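Local coordinates for gram-negative insecticidal protein (Chromobacterium piscinae, PDB 6FBM) that is an insecticidal toxin that, as a member of the MACPF (membrane attack complex/perforin) family, probably acts on target membranes, and that also carries a beta-tripod domain, at residues Y352-G356 with L434-V440; Y415-D420 with G503-V508; L318-P324 with H370-K375; P386-V392 with C406-P412. Residue numbers count along the deposited sequence, not the author numbering.

Contact 1: Y352-G356 with L434-V440; sequences YKMVG and LPDYVCV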
loop_
_atom_site.group_PDB
_atom_site.type_symbol
_atom_site.label_atom_id
_atom_site.label_comp_id
_atom_site.label_asym_id
_atom_site.label_seq_id
_atom_site.Cartn_x
_atom_site.Cartn_y
_atom_site.Cartn_z
ATOM N N TYR A 352 0.390 58.658 -22.781
ATOM C CA TYR A 352 -0.448 59.803 -22.453
ATOM C C TYR A 352 -1.346 60.090 -23.644
ATOM O O TYR A 352 -0.949 59.898 -24.787
ATOM C CB TYR A 352 0.381 61.026 -22.141
ATOM C CG TYR A 352 0.951 61.048 -20.748
ATOM C CD1 TYR A 352 2.197 60.466 -20.471
ATOM C CD2 TYR A 352 0.272 61.683 -19.728
ATOM C CE1 TYR A 352 2.730 60.496 -19.208
ATOM C CE2 TYR A 352 0.798 61.729 -18.460
ATOM C CZ TYR A 352 2.029 61.124 -18.193
ATOM O OH TYR A 352 2.541 61.174 -16.914
ATOM N N LYS A 353 -2.560 60.553 -23.366
ATOM C CA LYS A 353 -3.592 60.668 -24.397
ATOM C C LYS A 353 -4.250 62.049 -24.413
ATOM O O LYS A 353 -4.433 62.673 -23.377
ATOM C CB LYS A 353 -4.650 59.592 -24.197
ATOM C CG LYS A 353 -4.109 58.171 -24.078
ATOM C CD LYS A 353 -3.465 57.653 -25.376
ATOM C CE LYS A 353 -2.782 56.311 -25.160
ATOM N NZ LYS A 353 -2.579 55.623 -26.461
ATOM N N MET A 354 -4.596 62.491 -25.614
ATOM C CA MET A 354 -5.319 63.733 -25.856
ATOM C C MET A 354 -6.777 63.540 -25.569
ATOM O O MET A 354 -7.339 62.493 -25.932
ATOM C CB MET A 354 -5.158 64.155 -27.320
ATOM C CG MET A 354 -5.919 65.408 -27.735
ATOM S SD MET A 354 -5.548 65.718 -29.449
ATOM C CE MET A 354 -6.745 67.018 -29.784
ATOM N N VAL A 355 -7.387 64.550 -24.935
ATOM C CA VAL A 355 -8.842 64.566 -24.720
ATOM C C VAL A 355 -9.580 65.723 -25.405
ATOM O O VAL A 355 -10.821 65.717 -25.468
ATOM C CB VAL A 355 -9.178 64.563 -23.231
ATOM C CG1 VAL A 355 -8.694 63.260 -22.623
ATOM C CG2 VAL A 355 -8.579 65.760 -22.512
ATOM N N GLY A 356 -8.831 66.701 -25.934
ATOM C CA GLY A 356 -9.425 67.878 -26.559
ATOM C C GLY A 356 -8.392 68.820 -27.110
ATOM O O GLY A 356 -7.208 68.688 -26.799
ATOM N N LEU A 434 -6.305 61.664 -35.130
ATOM C CA LEU A 434 -5.661 61.862 -33.849
ATOM C C LEU A 434 -5.591 60.493 -33.210
ATOM O O LEU A 434 -6.436 60.169 -32.367
ATOM C CB LEU A 434 -6.489 62.789 -32.982
ATOM C CG LEU A 434 -6.676 64.210 -33.510
ATOM C CD1 LEU A 434 -7.730 64.933 -32.666
ATOM C CD2 LEU A 434 -5.365 64.996 -33.546
ATOM N N PRO A 435 -4.563 59.693 -33.564
ATOM C CA PRO A 435 -4.478 58.333 -33.020
ATOM C C PRO A 435 -4.502 58.270 -31.497
ATOM O O PRO A 435 -4.960 57.288 -30.957
ATOM C CB PRO A 435 -3.125 57.792 -33.560
ATOM C CG PRO A 435 -2.730 58.718 -34.660
ATOM C CD PRO A 435 -3.350 60.050 -34.333
ATOM N N ASP A 436 -4.046 59.317 -30.825
ATOM C CA ASP A 436 -3.935 59.321 -29.376
ATOM C C ASP A 436 -5.051 60.103 -28.697
ATOM O O ASP A 436 -4.968 60.399 -27.510
ATOM C CB ASP A 436 -2.553 59.855 -28.952
ATOM C CG ASP A 436 -1.374 58.990 -29.440
ATOM O OD1 ASP A 436 -1.578 57.762 -29.723
ATOM O OD2 ASP A 436 -0.252 59.540 -29.489
ATOM N N TYR A 437 -6.125 60.419 -29.423
ATOM C CA TYR A 437 -7.340 60.945 -28.799
ATOM C C TYR A 437 -8.102 59.815 -28.120
ATOM O O TYR A 437 -8.286 58.734 -28.694
ATOM C CB TYR A 437 -8.257 61.627 -29.816
ATOM C CG TYR A 437 -9.396 62.417 -29.200
ATOM C CD1 TYR A 437 -10.565 61.793 -28.818
ATOM C CD2 TYR A 437 -9.294 63.794 -29.016
ATOM C CE1 TYR A 437 -11.613 62.515 -28.247
ATOM C CE2 TYR A 437 -10.341 64.525 -28.464
ATOM C CZ TYR A 437 -11.502 63.886 -28.097
ATOM O OH TYR A 437 -12.534 64.602 -27.548
ATOM N N VAL A 438 -8.571 60.099 -26.902
ATOM C CA VAL A 438 -9.376 59.158 -26.163
ATOM C C VAL A 438 -10.551 59.840 -25.523
ATOM O O VAL A 438 -10.537 61.057 -25.275
ATOM C CB VAL A 438 -8.564 58.422 -25.063
ATOM C CG1 VAL A 438 -7.462 57.601 -25.698
ATOM C CG2 VAL A 438 -7.990 59.404 -24.039
ATOM N N CYS A 439 -11.561 59.021 -25.258
ATOM C CA CYS A 439 -12.653 59.375 -24.376
ATOM C C CYS A 439 -12.358 58.794 -23.016
ATOM O O CYS A 439 -11.520 57.907 -22.882
ATOM C CB CYS A 439 -13.955 58.815 -24.932
ATOM S SG CYS A 439 -14.316 59.467 -26.540
ATOM N N VAL A 440 -13.079 59.288 -22.024
ATOM C CA VAL A 440 -12.846 58.971 -20.638
ATOM C C VAL A 440 -14.095 58.293 -20.133
ATOM O O VAL A 440 -15.193 58.682 -20.521
ATOM C CB VAL A 440 -12.563 60.262 -19.842
ATOM C CG1 VAL A 440 -12.279 59.943 -18.362
ATOM C CG2 VAL A 440 -11.361 60.978 -20.455
HETATM O O HOH W 1 -11.991 63.256 -24.676
#

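Contact 2: Y415-D420 with G503-V508; sequences YRALGD and GSIACV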
loop_
_atom_site.group_PDB
_atom_site.type_symbol
_atom_site.label_atom_id
_atom_site.label_comp_id
_atom_site.label_asym_id
_atom_site.label_seq_id
_atom_site.Cartn_x
_atom_site.Cartn_y
_atom_site.Cartn_z
ATOM N N TYR A 415 -18.459 55.837 -22.247
ATOM C CA TYR A 415 -17.414 56.864 -22.180
ATOM C C TYR A 415 -17.916 58.248 -22.639
ATOM O O TYR A 415 -19.024 58.387 -23.129
ATOM C CB TYR A 415 -16.216 56.422 -22.996
ATOM C CG TYR A 415 -15.591 55.155 -22.519
ATOM C CD1 TYR A 415 -16.217 53.923 -22.723
ATOM C CD2 TYR A 415 -14.342 55.161 -21.862
ATOM C CE1 TYR A 415 -15.637 52.745 -22.276
ATOM C CE2 TYR A 415 -13.754 53.977 -21.415
ATOM C CZ TYR A 415 -14.404 52.783 -21.622
ATOM O OH TYR A 415 -13.819 51.643 -21.194
ATOM N N ARG A 416 -17.087 59.265 -22.438
ATOM C CA ARG A 416 -17.434 60.646 -22.772
ATOM C C ARG A 416 -16.238 61.354 -23.359
ATOM O O ARG A 416 -15.108 61.079 -22.975
ATOM C CB ARG A 416 -17.801 61.419 -21.501
ATOM C CG ARG A 416 -18.938 60.845 -20.697
ATOM C CD ARG A 416 -20.266 61.165 -21.349
ATOM N NE ARG A 416 -21.317 60.622 -20.507
ATOM C CZ ARG A 416 -21.725 59.358 -20.483
ATOM N NH1 ARG A 416 -21.223 58.460 -21.307
ATOM N NH2 ARG A 416 -22.661 59.011 -19.613
ATOM N N ALA A 417 -16.494 62.288 -24.268
ATOM C CA ALA A 417 -15.442 63.152 -24.798
ATOM C C ALA A 417 -15.376 64.438 -23.970
ATOM O O ALA A 417 -16.379 64.903 -23.443
ATOM C CB ALA A 417 -15.701 63.457 -26.258
ATOM N N LEU A 418 -14.167 64.970 -23.822
ATOM C CA LEU A 418 -13.929 66.154 -23.003
ATOM C C LEU A 418 -13.772 67.441 -23.810
ATOM O O LEU A 418 -13.920 68.536 -23.261
ATOM C CB LEU A 418 -12.703 65.954 -22.139
ATOM C CG LEU A 418 -12.675 64.684 -21.277
ATOM C CD1 LEU A 418 -11.532 64.771 -20.265
ATOM C CD2 LEU A 418 -14.008 64.467 -20.547
ATOM N N GLY A 419 -13.513 67.313 -25.116
ATOM C CA GLY A 419 -13.400 68.465 -25.978
ATOM C C GLY A 419 -13.527 68.154 -27.443
ATOM O O GLY A 419 -13.150 67.077 -27.885
ATOM N N ASP A 420 -14.030 69.129 -28.199
ATOM C CA ASP A 420 -14.140 68.987 -29.643
ATOM C C ASP A 420 -12.842 69.351 -30.326
ATOM O O ASP A 420 -11.934 69.876 -29.714
ATOM C CB ASP A 420 -15.301 69.822 -30.174
ATOM C CG ASP A 420 -16.648 69.319 -29.699
ATOM O OD1 ASP A 420 -16.779 68.128 -29.375
ATOM O OD2 ASP A 420 -17.591 70.122 -29.645
ATOM N N GLY A 503 -24.395 62.685 -22.022
ATOM C CA GLY A 503 -24.165 61.379 -22.639
ATOM C C GLY A 503 -23.067 61.341 -23.684
ATOM O O GLY A 503 -22.651 60.266 -24.077
ATOM N N SER A 504 -22.589 62.495 -24.128
ATOM C CA SER A 504 -21.592 62.608 -25.194
ATOM C C SER A 504 -20.343 63.362 -24.733
ATOM O O SER A 504 -19.235 62.871 -24.859
ATOM C CB SER A 504 -22.206 63.333 -26.378
ATOM O OG SER A 504 -23.113 62.496 -27.048
ATOM N N ILE A 505 -20.538 64.567 -24.229
ATOM C CA ILE A 505 -19.465 65.401 -23.745
ATOM C C ILE A 505 -19.575 65.483 -22.250
ATOM O O ILE A 505 -20.676 65.518 -21.709
ATOM C CB ILE A 505 -19.529 66.832 -24.344
ATOM C CG1 ILE A 505 -19.302 66.800 -25.859
ATOM C CG2 ILE A 505 -18.547 67.783 -23.657
ATOM C CD1 ILE A 505 -17.853 66.525 -26.229
ATOM N N ALA A 506 -18.424 65.537 -21.589
ATOM C CA ALA A 506 -18.375 65.684 -20.144
ATOM C C ALA A 506 -17.117 66.420 -19.712
ATOM O O ALA A 506 -16.284 66.803 -20.550
ATOM C CB ALA A 506 -18.461 64.328 -19.482
ATOM N N CYS A 507 -17.010 66.656 -18.407
ATOM C CA CYS A 507 -15.798 67.179 -17.784
ATOM C C CYS A 507 -15.240 66.141 -16.826
ATOM O O CYS A 507 -15.990 65.386 -16.219
ATOM C CB CYS A 507 -16.097 68.455 -17.016
ATOM S SG CYS A 507 -16.861 69.724 -18.002
ATOM N N VAL A 508 -13.921 66.150 -16.668
ATOM C CA VAL A 508 -13.232 65.133 -15.907
ATOM C C VAL A 508 -13.049 65.604 -14.472
ATOM O O VAL A 508 -12.543 66.704 -14.240
ATOM C CB VAL A 508 -11.896 64.712 -16.566
ATOM C CG1 VAL A 508 -10.861 65.851 -16.670
ATOM C CG2 VAL A 508 -11.324 63.485 -15.869
HETATM O O HOH W 2 -22.256 63.660 -20.293
#

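Contact 3: L318-P324 with H370-K375; sequences LLMDARP and HAPIFK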
loop_
_atom_site.group_PDB
_atom_site.type_symbol
_atom_site.label_atom_id
_atom_site.label_comp_id
_atom_site.label_asym_id
_atom_site.label_seq_id
_atom_site.Cartn_x
_atom_site.Cartn_y
_atom_site.Cartn_z
ATOM N N LEU A 318 -6.087 58.590 -13.289
ATOM C CA LEU A 318 -5.574 59.254 -14.470
ATOM C C LEU A 318 -4.383 60.076 -14.067
ATOM O O LEU A 318 -4.469 60.939 -13.210
ATOM C CB LEU A 318 -6.654 60.114 -15.103
ATOM C CG LEU A 318 -7.820 59.357 -15.734
ATOM C CD1 LEU A 318 -8.902 60.312 -16.240
ATOM C CD2 LEU A 318 -7.345 58.464 -16.874
ATOM N N LEU A 319 -3.270 59.793 -14.716
ATOM C CA LEU A 319 -2.053 60.541 -14.543
ATOM C C LEU A 319 -2.102 61.681 -15.539
ATOM O O LEU A 319 -2.093 61.455 -16.750
ATOM C CB LEU A 319 -0.882 59.612 -14.820
ATOM C CG LEU A 319 0.550 60.081 -14.596
ATOM C CD1 LEU A 319 0.785 60.560 -13.183
ATOM C CD2 LEU A 319 1.488 58.948 -14.972
ATOM N N MET A 320 -2.147 62.907 -15.017
ATOM C CA MET A 320 -2.208 64.121 -15.841
ATOM C C MET A 320 -0.834 64.779 -16.050
ATOM O O MET A 320 0.004 64.876 -15.142
ATOM C CB MET A 320 -3.130 65.139 -15.191
ATOM C CG MET A 320 -3.482 66.296 -16.081
ATOM S SD MET A 320 -4.796 67.311 -15.373
ATOM C CE MET A 320 -3.994 67.980 -13.906
ATOM N N ASP A 321 -0.635 65.255 -17.267
ATOM C CA ASP A 321 0.405 66.206 -17.587
ATOM C C ASP A 321 -0.337 67.455 -18.084
ATOM O O ASP A 321 -0.901 67.445 -19.178
ATOM C CB ASP A 321 1.334 65.602 -18.639
ATOM C CG ASP A 321 2.381 66.578 -19.124
ATOM O OD1 ASP A 321 2.333 67.753 -18.717
ATOM O OD2 ASP A 321 3.209 66.187 -19.952
ATOM N N ALA A 322 -0.363 68.500 -17.246
ATOM C CA ALA A 322 -1.165 69.701 -17.522
ATOM C C ALA A 322 -0.487 70.678 -18.479
ATOM O O ALA A 322 -1.167 71.554 -19.019
ATOM C CB ALA A 322 -1.541 70.422 -16.222
ATOM N N ARG A 323 0.831 70.544 -18.699
ATOM C CA ARG A 323 1.579 71.463 -19.557
ATOM C C ARG A 323 2.379 70.690 -20.621
ATOM O O ARG A 323 3.614 70.786 -20.681
ATOM C CB ARG A 323 2.535 72.357 -18.736
ATOM C CG ARG A 323 1.955 73.188 -17.571
ATOM C CD ARG A 323 3.130 73.718 -16.763
ATOM N NE ARG A 323 2.761 74.549 -15.606
ATOM C CZ ARG A 323 2.296 74.106 -14.429
ATOM N NH1 ARG A 323 2.094 72.810 -14.188
ATOM N NH2 ARG A 323 2.026 74.992 -13.456
ATOM N N PRO A 324 1.684 69.921 -21.493
ATOM C CA PRO A 324 2.408 69.285 -22.575
ATOM C C PRO A 324 2.744 70.288 -23.689
ATOM O O PRO A 324 2.192 71.411 -23.705
ATOM C CB PRO A 324 1.409 68.246 -23.077
ATOM C CG PRO A 324 0.089 68.899 -22.881
ATOM C CD PRO A 324 0.229 69.686 -21.612
ATOM N N HIS A 370 -2.607 75.530 -22.247
ATOM C CA HIS A 370 -2.316 74.131 -22.437
ATOM C C HIS A 370 -3.582 73.298 -22.276
ATOM O O HIS A 370 -4.410 73.570 -21.426
ATOM C CB HIS A 370 -1.247 73.686 -21.438
ATOM C CG HIS A 370 0.081 74.323 -21.680
ATOM N ND1 HIS A 370 1.035 73.757 -22.494
ATOM C CD2 HIS A 370 0.610 75.477 -21.212
ATOM C CE1 HIS A 370 2.104 74.538 -22.513
ATOM N NE2 HIS A 370 1.869 75.583 -21.745
ATOM N N ALA A 371 -3.698 72.287 -23.133
ATOM C CA ALA A 371 -4.698 71.247 -23.006
ATOM C C ALA A 371 -4.024 70.076 -22.327
ATOM O O ALA A 371 -3.036 69.570 -22.820
ATOM C CB ALA A 371 -5.221 70.822 -24.367
ATOM N N PRO A 372 -4.575 69.617 -21.194
ATOM C CA PRO A 372 -3.938 68.506 -20.526
ATOM C C PRO A 372 -4.044 67.176 -21.320
ATOM O O PRO A 372 -4.933 66.994 -22.172
ATOM C CB PRO A 372 -4.688 68.432 -19.210
ATOM C CG PRO A 372 -6.033 68.969 -19.489
ATOM C CD PRO A 372 -5.886 69.968 -20.586
ATOM N N ILE A 373 -3.098 66.296 -21.043
ATOM C CA ILE A 373 -3.106 64.927 -21.528
ATOM C C ILE A 373 -3.082 63.986 -20.337
ATOM O O ILE A 373 -2.611 64.341 -19.268
ATOM C CB ILE A 373 -1.963 64.642 -22.538
ATOM C CG1 ILE A 373 -0.581 64.931 -21.946
ATOM C CG2 ILE A 373 -2.197 65.477 -23.784
ATOM C CD1 ILE A 373 0.567 64.687 -22.900
ATOM N N PHE A 374 -3.679 62.818 -20.516
ATOM C CA PHE A 374 -3.933 61.889 -19.418
ATOM C C PHE A 374 -3.462 60.502 -19.794
ATOM O O PHE A 374 -3.526 60.108 -20.952
ATOM C CB PHE A 374 -5.409 61.857 -19.082
ATOM C CG PHE A 374 -5.957 63.182 -18.654
ATOM C CD1 PHE A 374 -5.906 63.561 -17.330
ATOM C CD2 PHE A 374 -6.536 64.028 -19.553
ATOM C CE1 PHE A 374 -6.427 64.779 -16.920
ATOM C CE2 PHE A 374 -7.063 65.253 -19.149
ATOM C CZ PHE A 374 -7.024 65.624 -17.821
ATOM N N LYS A 375 -2.955 59.784 -18.805
ATOM C CA LYS A 375 -2.462 58.438 -18.991
ATOM C C LYS A 375 -3.219 57.477 -18.077
ATOM O O LYS A 375 -3.417 57.755 -16.900
ATOM C CB LYS A 375 -0.968 58.383 -18.701
ATOM C CG LYS A 375 -0.411 56.972 -18.706
ATOM C CD LYS A 375 1.114 56.966 -18.718
ATOM C CE LYS A 375 1.654 55.545 -18.644
ATOM N NZ LYS A 375 3.008 55.474 -19.260
#

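Contact 4: P386-V392 with C406-P412; sequences PVGWQRV and CWRAIPP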
loop_
_atom_site.group_PDB
_atom_site.type_symbol
_atom_site.label_atom_id
_atom_site.label_comp_id
_atom_site.label_asym_id
_atom_site.label_seq_id
_atom_site.Cartn_x
_atom_site.Cartn_y
_atom_site.Cartn_z
ATOM N N PRO A 386 -12.182 56.850 -29.277
ATOM C CA PRO A 386 -13.532 57.057 -29.783
ATOM C C PRO A 386 -13.884 56.062 -30.851
ATOM O O PRO A 386 -12.998 55.540 -31.501
ATOM C CB PRO A 386 -13.467 58.479 -30.359
ATOM C CG PRO A 386 -12.052 58.719 -30.697
ATOM C CD PRO A 386 -11.273 57.947 -29.684
ATOM N N VAL A 387 -15.161 55.777 -31.025
ATOM C CA VAL A 387 -15.595 54.885 -32.121
ATOM C C VAL A 387 -15.674 55.605 -33.446
ATOM O O VAL A 387 -15.696 55.000 -34.498
ATOM C CB VAL A 387 -16.915 54.154 -31.825
ATOM C CG1 VAL A 387 -16.740 53.336 -30.542
ATOM C CG2 VAL A 387 -18.117 55.079 -31.776
ATOM N N GLY A 388 -15.736 56.922 -33.393
ATOM C CA GLY A 388 -15.738 57.728 -34.602
ATOM C C GLY A 388 -15.900 59.195 -34.317
ATOM O O GLY A 388 -15.825 59.626 -33.162
ATOM N N TRP A 389 -16.134 59.952 -35.381
ATOM C CA TRP A 389 -16.288 61.371 -35.273
ATOM C C TRP A 389 -17.490 61.866 -36.077
ATOM O O TRP A 389 -17.691 61.444 -37.210
ATOM C CB TRP A 389 -15.023 62.045 -35.776
ATOM C CG TRP A 389 -13.798 61.734 -35.000
ATOM C CD1 TRP A 389 -12.979 60.673 -35.182
ATOM C CD2 TRP A 389 -13.221 62.511 -33.949
ATOM N NE1 TRP A 389 -11.929 60.730 -34.305
ATOM C CE2 TRP A 389 -12.049 61.846 -33.535
ATOM C CE3 TRP A 389 -13.593 63.689 -33.293
ATOM C CZ2 TRP A 389 -11.247 62.316 -32.517
ATOM C CZ3 TRP A 389 -12.779 64.173 -32.268
ATOM C CH2 TRP A 389 -11.621 63.495 -31.902
ATOM N N GLN A 390 -18.263 62.764 -35.479
ATOM C CA GLN A 390 -19.356 63.439 -36.159
ATOM C C GLN A 390 -19.207 64.959 -36.128
ATOM O O GLN A 390 -18.489 65.510 -35.296
ATOM C CB GLN A 390 -20.692 63.036 -35.525
ATOM C CG GLN A 390 -21.101 63.739 -34.234
ATOM C CD GLN A 390 -22.237 63.064 -33.530
ATOM O OE1 GLN A 390 -23.009 62.320 -34.157
ATOM N NE2 GLN A 390 -22.348 63.301 -32.212
ATOM N N ARG A 391 -19.923 65.612 -37.033
ATOM C CA ARG A 391 -19.829 67.041 -37.204
ATOM C C ARG A 391 -20.836 67.783 -36.357
ATOM O O ARG A 391 -22.020 67.551 -36.456
ATOM C CB ARG A 391 -20.031 67.432 -38.647
ATOM C CG ARG A 391 -18.872 67.094 -39.538
ATOM C CD ARG A 391 -18.785 68.052 -40.734
ATOM N NE ARG A 391 -18.495 67.340 -41.972
ATOM C CZ ARG A 391 -19.385 66.641 -42.670
ATOM N NH1 ARG A 391 -20.644 66.524 -42.267
ATOM N NH2 ARG A 391 -19.009 66.023 -43.780
ATOM N N VAL A 392 -20.333 68.686 -35.531
ATOM C CA VAL A 392 -21.173 69.617 -34.844
ATOM C C VAL A 392 -21.561 70.709 -35.857
ATOM O O VAL A 392 -22.671 71.236 -35.798
ATOM C CB VAL A 392 -20.443 70.225 -33.623
ATOM C CG1 VAL A 392 -21.335 71.214 -32.881
ATOM C CG2 VAL A 392 -20.057 69.144 -32.665
ATOM N N CYS A 406 -16.253 71.711 -37.107
ATOM C CA CYS A 406 -16.105 71.347 -35.711
ATOM C C CYS A 406 -16.522 69.889 -35.595
ATOM O O CYS A 406 -17.636 69.537 -35.994
ATOM C CB CYS A 406 -17.008 72.202 -34.860
ATOM S SG CYS A 406 -16.884 71.815 -33.124
ATOM N N TRP A 407 -15.631 69.043 -35.067
ATOM C CA TRP A 407 -15.937 67.623 -34.914
ATOM C C TRP A 407 -16.030 67.206 -33.450
ATOM O O TRP A 407 -15.359 67.789 -32.597
ATOM C CB TRP A 407 -14.900 66.772 -35.599
ATOM C CG TRP A 407 -14.865 66.880 -37.067
ATOM C CD1 TRP A 407 -14.222 67.837 -37.799
ATOM C CD2 TRP A 407 -15.442 65.980 -38.007
ATOM N NE1 TRP A 407 -14.377 67.601 -39.132
ATOM C CE2 TRP A 407 -15.132 66.463 -39.288
ATOM C CE3 TRP A 407 -16.202 64.807 -37.891
ATOM C CZ2 TRP A 407 -15.551 65.812 -40.455
ATOM C CZ3 TRP A 407 -16.620 64.164 -39.055
ATOM C CH2 TRP A 407 -16.296 64.674 -40.311
ATOM N N ARG A 408 -16.871 66.196 -33.188
ATOM C CA ARG A 408 -17.009 65.578 -31.869
ATOM C C ARG A 408 -16.577 64.169 -31.937
ATOM O O ARG A 408 -16.948 63.443 -32.884
ATOM C CB ARG A 408 -18.450 65.410 -31.466
ATOM C CG ARG A 408 -19.004 66.538 -30.689
ATOM C CD ARG A 408 -19.537 66.142 -29.343
ATOM N NE ARG A 408 -20.781 66.872 -29.165
ATOM C CZ ARG A 408 -20.907 68.185 -28.959
ATOM N NH1 ARG A 408 -22.129 68.664 -28.837
ATOM N NH2 ARG A 408 -19.865 69.015 -28.828
ATOM N N ALA A 409 -15.878 63.737 -30.903
ATOM C CA ALA A 409 -15.634 62.331 -30.755
ATOM C C ALA A 409 -16.968 61.664 -30.428
ATOM O O ALA A 409 -17.741 62.153 -29.603
ATOM C CB ALA A 409 -14.615 62.086 -29.659
ATOM N N ILE A 410 -17.260 60.589 -31.136
ATOM C CA ILE A 410 -18.330 59.697 -30.765
ATOM C C ILE A 410 -17.700 58.704 -29.790
ATOM O O ILE A 410 -16.839 57.913 -30.193
ATOM C CB ILE A 410 -18.944 58.956 -31.974
ATOM C CG1 ILE A 410 -19.435 59.934 -33.031
ATOM C CG2 ILE A 410 -20.120 58.100 -31.510
ATOM C CD1 ILE A 410 -19.703 59.292 -34.378
ATOM N N PRO A 411 -18.097 58.758 -28.510
ATOM C CA PRO A 411 -17.473 57.837 -27.562
ATOM C C PRO A 411 -18.050 56.437 -27.659
ATOM O O PRO A 411 -19.248 56.275 -27.981
ATOM C CB PRO A 411 -17.818 58.434 -26.194
ATOM C CG PRO A 411 -18.625 59.675 -26.459
ATOM C CD PRO A 411 -19.127 59.582 -27.863
ATOM N N PRO A 412 -17.229 55.407 -27.353
ATOM C CA PRO A 412 -17.824 54.063 -27.177
ATOM C C PRO A 412 -18.738 54.058 -25.969
ATOM O O PRO A 412 -18.645 54.945 -25.118
ATOM C CB PRO A 412 -16.628 53.167 -26.934
ATOM C CG PRO A 412 -15.567 54.090 -26.398
ATOM C CD PRO A 412 -15.791 55.431 -27.012
#

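Contact 1: Y352-G356 with L434-V440
Met-354, its side chain fully extended, lies along Leu-434 and Tyr-437: its CE is 3.7 Å from Leu-434 CD1, and its CG is 4.0 Å from Tyr-437 CD2. Its backbone makes the single beta bridge of the contact, pairing with Tyr-437 at a CA–CA distance of 4.5 Å. Met-354 N donates to Asp-436 O (2.8 Å) and Val-438 N to Met-354 O (2.9 Å); a type I turn, closed by Tyr-437 N to Leu-434 O at 3.0 Å, presents this edge. Flanking the bridge, Lys-353 CB packs on Val-438 CG2 (3.3 Å) and, further on, Val-355 CG1 on Val-440 CG2 (4.1 Å). Where the backbones separate, water 1 donates to Val-355 O (2.8 Å) and Val-438 O (2.7 Å). The Tyr-437 hydroxyl is hydrogen-bonded to Gly-419 O. Lying in the beta-rich C-terminal half, the bridge joins two sheets: strand 352-354 pairs through Lys-353 with Phe-374 of strand 373-376, while strand 439-441 runs between 383-384 and 415-416.

Contact 2: Y415-D420 with G503-V508
A single beta bridge, Ala-417 with Ile-505 (CA–CA 4.7 Å), joins two segments whose end-to-end directions differ by 81°, a near-perpendicular meeting, within the region consistent with the beta-tripod fold. Ala-417 N donates to Ser-504 O (2.9 Å) and Ala-506 N to Ala-417 O (2.8 Å). Around this bridge three residues, Arg-416, Leu-418 and Ile-505, have the most surface buried. Leu-418 starts away from segment 503-508, but its end comes back to it, bringing CD1 to 3.7 Å from Val-508 CB and CD2 to 3.3 Å from Ala-506 O. Ile-505 turns its CD1 onto Ala-417 CB (3.7 Å); nearby Asp-420 makes its polar bonds elsewhere, to Gly-485 N and Arg-408. Arg-416 rests its CB on Ala-506 CB (3.6 Å) and folds its guanidinium so that one face lies under Gly-503 O. That fold is held by Arg-416 NH1 donating to Tyr-415 O at 2.9 Å, while water 2 accepts from Gly-503 N (2.9 Å) and donates to Ile-505 O (2.8 Å).

Contact 3: L318-P324 with H370-K375
At the apolar centre, Met-320 SD sits 3.4 Å from Phe-374 CE1 and 4.4 Å from the ring centroid, 58° off its normal, an oblique Met-aromatic contact. Leu-318 CB adds a second approach to the ring at Phe-374 CD1 (4.2 Å), and Met-320 CG extends the patch to Pro-372 CB (4.0 Å). On the opposite face of the sheet, Leu-319 CB and Lys-375 CB lie 4.1 Å apart, and Pro-324 CB, from the loop beyond the strand, meets Ile-373 CD1 (3.7 Å). Between these two faces the backbones form an antiparallel ladder whose strand axes approach to 4.5 Å at 148°. Leu-319 and Lys-375 exchange bonds, Leu-319 N to Lys-375 O at 3.0 Å and Lys-375 N to Leu-319 O at 2.8 Å; Asp-321 N to Ile-373 O (3.0 Å) and Ile-373 N to Asp-321 O (3.1 Å) repeat the pattern, with Met-320 and Phe-374 as the non-hydrogen-bonded pair between. At the polar edge segment 318-324 leaves its strand through an Asx turn, Arg-323 N to Asp-321 OD1 at 3.2 Å. His-370 ND1 donates to Pro-324 O (2.9 Å), while Arg-323 CA covers the imidazole face, 4.1 Å from its centroid. In the mixed sheet of the beta-rich C-terminal region, consistent with the beta-tripod, these are the inner strands: 513-515 lies beside 318-321, and 352-354 beside 373-376.

Contact 4: P386-V392 with C406-P412
The indole of Trp-389 is one of two bumps on one face of this antiparallel pair, the other being Trp-407, and Ala-409 supplies its shallow seat: Ala-409 CB stands 4.0 Å from the centroid of the Trp-389 six-membered ring, 19° off the normal. Tyr-437 meets the Trp-389 ring edge-to-face within the beta-rich C-terminal region, consistent with the beta-tripod. Further along, Arg-391 CG lies over the face of the Trp-407 ring in a CH-pi contact, 3.5 Å from the six-membered centroid and 7° off its normal. On the reverse face Gly-388 leaves a hollow beside which Ile-410 lies, its CD1 reaching Gln-390 CB (4.0 Å). Val-392 CG2 fits against Arg-408 CG (3.4 Å). A classic beta bulge sets Val-387 and Gly-388 both opposite Ile-410, through Val-387 N to Ile-410 O (2.8 Å) and Ile-410 N to Gly-388 O (2.7 Å). Between the segments, then, side chains contribute CH-pi and apolar packing while hydrogen bonding is left to the backbone; the Arg-408 charge is answered outside by Asp-420.

Overall arrangement
Contacts 1 and 2 are the more buried and repeat one geometry: each has a single, water-supplemented bridge whose central residue, Met-354 or Ala-417, both gives and accepts a backbone bond, in the similar sequences YKMVG and YRALG. This likeness is consistent with related repeats in a beta-tripod. They share a sheet, strands 439-441 and 415-416 being neighbours. Contacts 3 and 4 are partly exposed two-strand ladders. Contact 3, in a mixed sheet reached by contact 1, adds a Met-aromatic contact and a His-370 side-chain hydrogen bond; contact 4 has CH-pi contacts and purely backbone cross-segment hydrogen bonds. The Asp-420–Arg-408 salt bridge ties contact 4 to contact 2, whereas contacts 3 and 4 do not touch.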